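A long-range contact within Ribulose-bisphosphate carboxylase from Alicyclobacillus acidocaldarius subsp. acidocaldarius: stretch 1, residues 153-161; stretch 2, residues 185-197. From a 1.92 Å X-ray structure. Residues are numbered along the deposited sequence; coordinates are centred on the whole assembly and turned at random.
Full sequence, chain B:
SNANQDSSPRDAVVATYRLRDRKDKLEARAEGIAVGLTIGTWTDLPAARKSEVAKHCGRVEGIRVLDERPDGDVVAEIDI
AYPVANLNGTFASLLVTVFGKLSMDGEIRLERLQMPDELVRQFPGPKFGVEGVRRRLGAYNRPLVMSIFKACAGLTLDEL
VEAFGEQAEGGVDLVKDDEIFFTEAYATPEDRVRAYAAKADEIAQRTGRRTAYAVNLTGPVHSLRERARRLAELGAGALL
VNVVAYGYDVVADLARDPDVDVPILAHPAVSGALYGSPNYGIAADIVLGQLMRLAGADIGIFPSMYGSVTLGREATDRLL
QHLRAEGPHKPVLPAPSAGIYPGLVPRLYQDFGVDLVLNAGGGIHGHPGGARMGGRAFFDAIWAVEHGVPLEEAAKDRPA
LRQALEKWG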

# COMPACT_ATOMS: atom_id res chain seq x y z
N ALA B 153 23.93 -3.91 6.93
CA ALA B 153 24.42 -4.25 5.59
C ALA B 153 25.95 -4.16 5.48
O ALA B 153 26.55 -3.14 5.82
N GLY B 154 26.57 -5.23 4.99
CA GLY B 154 28.00 -5.26 4.77
C GLY B 154 28.81 -5.92 5.88
O GLY B 154 29.93 -6.36 5.67
N LEU B 155 28.22 -6.00 7.07
CA LEU B 155 28.91 -6.56 8.22
C LEU B 155 28.82 -8.09 8.29
O LEU B 155 27.81 -8.69 7.91
N THR B 156 29.89 -8.73 8.76
CA THR B 156 29.91 -10.16 9.01
C THR B 156 29.05 -10.53 10.21
O THR B 156 28.76 -9.69 11.07
N LEU B 157 28.67 -11.80 10.29
CA LEU B 157 27.95 -12.32 11.44
C LEU B 157 28.69 -12.05 12.76
O LEU B 157 28.07 -11.70 13.77
N ASP B 158 30.01 -12.22 12.74
CA ASP B 158 30.84 -11.93 13.91
C ASP B 158 30.78 -10.46 14.32
O ASP B 158 30.65 -10.14 15.51
N GLU B 159 30.89 -9.57 13.35
CA GLU B 159 30.81 -8.14 13.62
C GLU B 159 29.42 -7.78 14.14
O GLU B 159 29.28 -6.99 15.07
N LEU B 160 28.41 -8.38 13.52
CA LEU B 160 27.03 -8.17 13.94
C LEU B 160 26.84 -8.59 15.40
O LEU B 160 26.23 -7.87 16.20
N VAL B 161 27.39 -9.75 15.74
CA VAL B 161 27.22 -10.32 17.07
C VAL B 161 27.77 -9.40 18.14
O VAL B 161 27.13 -9.18 19.18
N ALA B 185 23.57 -11.88 2.45
CA ALA B 185 24.88 -12.31 1.94
C ALA B 185 25.91 -12.62 3.02
O ALA B 185 26.81 -13.42 2.81
N TYR B 186 25.80 -11.99 4.18
CA TYR B 186 26.79 -12.17 5.22
C TYR B 186 26.20 -12.90 6.42
O TYR B 186 26.89 -13.64 7.12
N ALA B 187 24.91 -12.69 6.66
CA ALA B 187 24.24 -13.35 7.77
C ALA B 187 22.75 -13.44 7.50
O ALA B 187 22.07 -12.42 7.43
N THR B 188 22.26 -14.66 7.34
CA THR B 188 20.84 -14.90 7.15
C THR B 188 20.07 -14.60 8.43
O THR B 188 20.63 -14.68 9.52
N PRO B 189 18.79 -14.24 8.30
CA PRO B 189 17.95 -14.02 9.47
C PRO B 189 17.97 -15.20 10.46
O PRO B 189 18.00 -15.00 11.68
N GLU B 190 17.96 -16.43 9.94
CA GLU B 190 17.94 -17.58 10.83
C GLU B 190 19.27 -17.71 11.59
O GLU B 190 19.28 -18.07 12.77
N ASP B 191 20.38 -17.40 10.92
CA ASP B 191 21.69 -17.45 11.57
C ASP B 191 21.85 -16.33 12.61
O ASP B 191 22.53 -16.50 13.63
N ARG B 192 21.23 -15.18 12.34
CA ARG B 192 21.24 -14.08 13.30
C ARG B 192 20.45 -14.42 14.55
O ARG B 192 20.90 -14.14 15.66
N VAL B 193 19.29 -15.05 14.38
CA VAL B 193 18.49 -15.40 15.55
C VAL B 193 19.28 -16.37 16.44
O VAL B 193 19.40 -16.15 17.65
N ARG B 194 19.84 -17.41 15.84
CA ARG B 194 20.61 -18.41 16.58
C ARG B 194 21.76 -17.78 17.35
O ARG B 194 21.93 -18.03 18.54
N ALA B 195 22.52 -16.94 16.66
CA ALA B 195 23.76 -16.37 17.19
C ALA B 195 23.52 -15.34 18.30
O ALA B 195 24.21 -15.37 19.33
N TYR B 196 22.57 -14.44 18.08
CA TYR B 196 22.27 -13.41 19.07
C TYR B 196 21.67 -14.04 20.33
O TYR B 196 21.80 -13.51 21.42
N ALA B 197 20.99 -15.17 20.15
CA ALA B 197 20.49 -15.94 21.29
C ALA B 197 21.62 -16.34 22.23
O ALA B 197 21.54 -16.12 23.45

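Packing between the two stretches is almost wholly apolar: no hydrogen bond crosses the interface, which buries 466 Å² in total. L157 lies at its centre. With chi1 t and chi2 p, its CD1 reaches A187 CB at 3.9 Å and A195 CB at 4.1 Å, while its CD2 lies 4.2 Å from D191 CB. L160 (m, t) points toward stretch 2 and sets its CD1 3.8 Å from A187 CB and 4.1 Å from R192 CD, so that the small A187 side chain contacts both leucines. One turn after L157 on stretch 1, V161 (t) places CG2 3.8 Å from A195 CB.

Two tyrosines supply the aromatic contacts. Y196 (m) leaves its backbone sideways, but its ring end comes nearer, and V161 CG2 and L160 CB meet the ring edge; L160 CB is 3.3 Å from Y196 OH. Y186 (m) points toward stretch 1 and lays one ring face against G154, whose CA is 3.7 Å from Y186 CE2. Its OH is hydrogen-bonded elsewhere in the structure.

Polar groups instead brace each stretch internally. T156 OG1 and T188 OG1, both p rotamers, cap their helices by accepting from E159 N (2.9 Å) and D191 N (3.1 Å), respectively. E159 OE2 returns a bond to T156 N at 3.1 Å, and R194 NH1 forms a salt bridge with D191 OD1 at 3.0 Å.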

# COMPACT_ATOMS: atom_id res chain seq x y z
CB ALA B 153 23.76 -3.35 4.54
CB LEU B 155 28.35 -5.94 9.51
CG LEU B 155 28.53 -4.42 9.63
CD1 LEU B 155 27.96 -3.89 10.95
CD2 LEU B 155 30.01 -4.08 9.51
CB THR B 156 31.34 -10.66 9.31
OG1 THR B 156 31.75 -10.19 10.60
CG2 THR B 156 32.33 -10.17 8.27
CB LEU B 157 27.70 -13.81 11.25
CG LEU B 157 26.88 -14.53 12.31
CD1 LEU B 157 25.63 -13.74 12.66
CD2 LEU B 157 26.52 -15.92 11.81
CB ASP B 158 32.29 -12.33 13.66
CG ASP B 158 32.56 -13.79 14.01
OD1 ASP B 158 31.74 -14.66 13.67
OD2 ASP B 158 33.61 -14.04 14.64
CB GLU B 159 31.12 -7.33 12.36
CG GLU B 159 32.56 -7.46 11.95
CD GLU B 159 32.84 -6.92 10.57
OE1 GLU B 159 34.04 -6.82 10.21
OE2 GLU B 159 31.89 -6.60 9.84
CB LEU B 160 26.09 -8.94 13.02
CG LEU B 160 25.89 -8.33 11.63
CD1 LEU B 160 25.08 -9.27 10.74
CD2 LEU B 160 25.20 -6.97 11.77
CB VAL B 161 27.86 -11.73 17.16
CG1 VAL B 161 28.26 -12.08 18.60
CG2 VAL B 161 26.91 -12.77 16.56
CB ALA B 185 25.44 -11.27 0.97
CB TYR B 186 27.39 -10.82 5.61
CG TYR B 186 27.82 -10.03 4.40
CD1 TYR B 186 29.03 -10.29 3.76
CD2 TYR B 186 27.00 -9.04 3.87
CE1 TYR B 186 29.42 -9.58 2.64
CE2 TYR B 186 27.38 -8.32 2.75
CZ TYR B 186 28.59 -8.59 2.14
OH TYR B 186 28.95 -7.87 1.02
CB ALA B 187 24.50 -12.62 9.07
CB THR B 188 20.59 -16.36 6.77
OG1 THR B 188 20.94 -17.20 7.89
CG2 THR B 188 21.42 -16.73 5.58
CB PRO B 189 16.57 -13.80 8.86
CG PRO B 189 16.90 -13.02 7.60
CD PRO B 189 18.16 -13.72 7.06
CB GLU B 190 17.55 -18.89 10.11
CG GLU B 190 17.62 -18.91 8.59
CD GLU B 190 16.53 -18.07 7.89
OE1 GLU B 190 15.31 -18.36 8.00
OE2 GLU B 190 16.91 -17.12 7.20
CB ASP B 191 22.83 -17.39 10.55
CG ASP B 191 23.02 -18.71 9.80
OD1 ASP B 191 22.48 -19.74 10.25
OD2 ASP B 191 23.73 -18.70 8.78
CB ARG B 192 20.71 -12.77 12.68
CG ARG B 192 21.53 -12.32 11.49
CD ARG B 192 21.35 -10.84 11.19
NE ARG B 192 19.95 -10.49 10.97
CZ ARG B 192 19.33 -10.53 9.79
NH1 ARG B 192 19.98 -10.96 8.71
NH2 ARG B 192 18.06 -10.15 9.69
CB VAL B 193 17.11 -15.99 15.17
CG1 VAL B 193 16.41 -16.56 16.40
CG2 VAL B 193 16.22 -14.93 14.46
CB ARG B 194 21.18 -19.47 15.64
CG ARG B 194 20.18 -20.47 15.10
CD ARG B 194 20.88 -21.74 14.62
NE ARG B 194 20.01 -22.56 13.78
CZ ARG B 194 19.83 -22.36 12.47
NH1 ARG B 194 20.46 -21.37 11.85
NH2 ARG B 194 19.02 -23.15 11.78
CB ALA B 195 24.58 -15.75 16.07
CB TYR B 196 21.31 -12.33 18.52
CG TYR B 196 21.79 -11.55 17.31
CD1 TYR B 196 23.01 -11.85 16.68
CD2 TYR B 196 21.03 -10.51 16.79
CE1 TYR B 196 23.43 -11.14 15.57
CE2 TYR B 196 21.44 -9.80 15.69
CZ TYR B 196 22.63 -10.12 15.08
OH TYR B 196 23.00 -9.39 13.99
CB ALA B 197 19.75 -17.18 20.81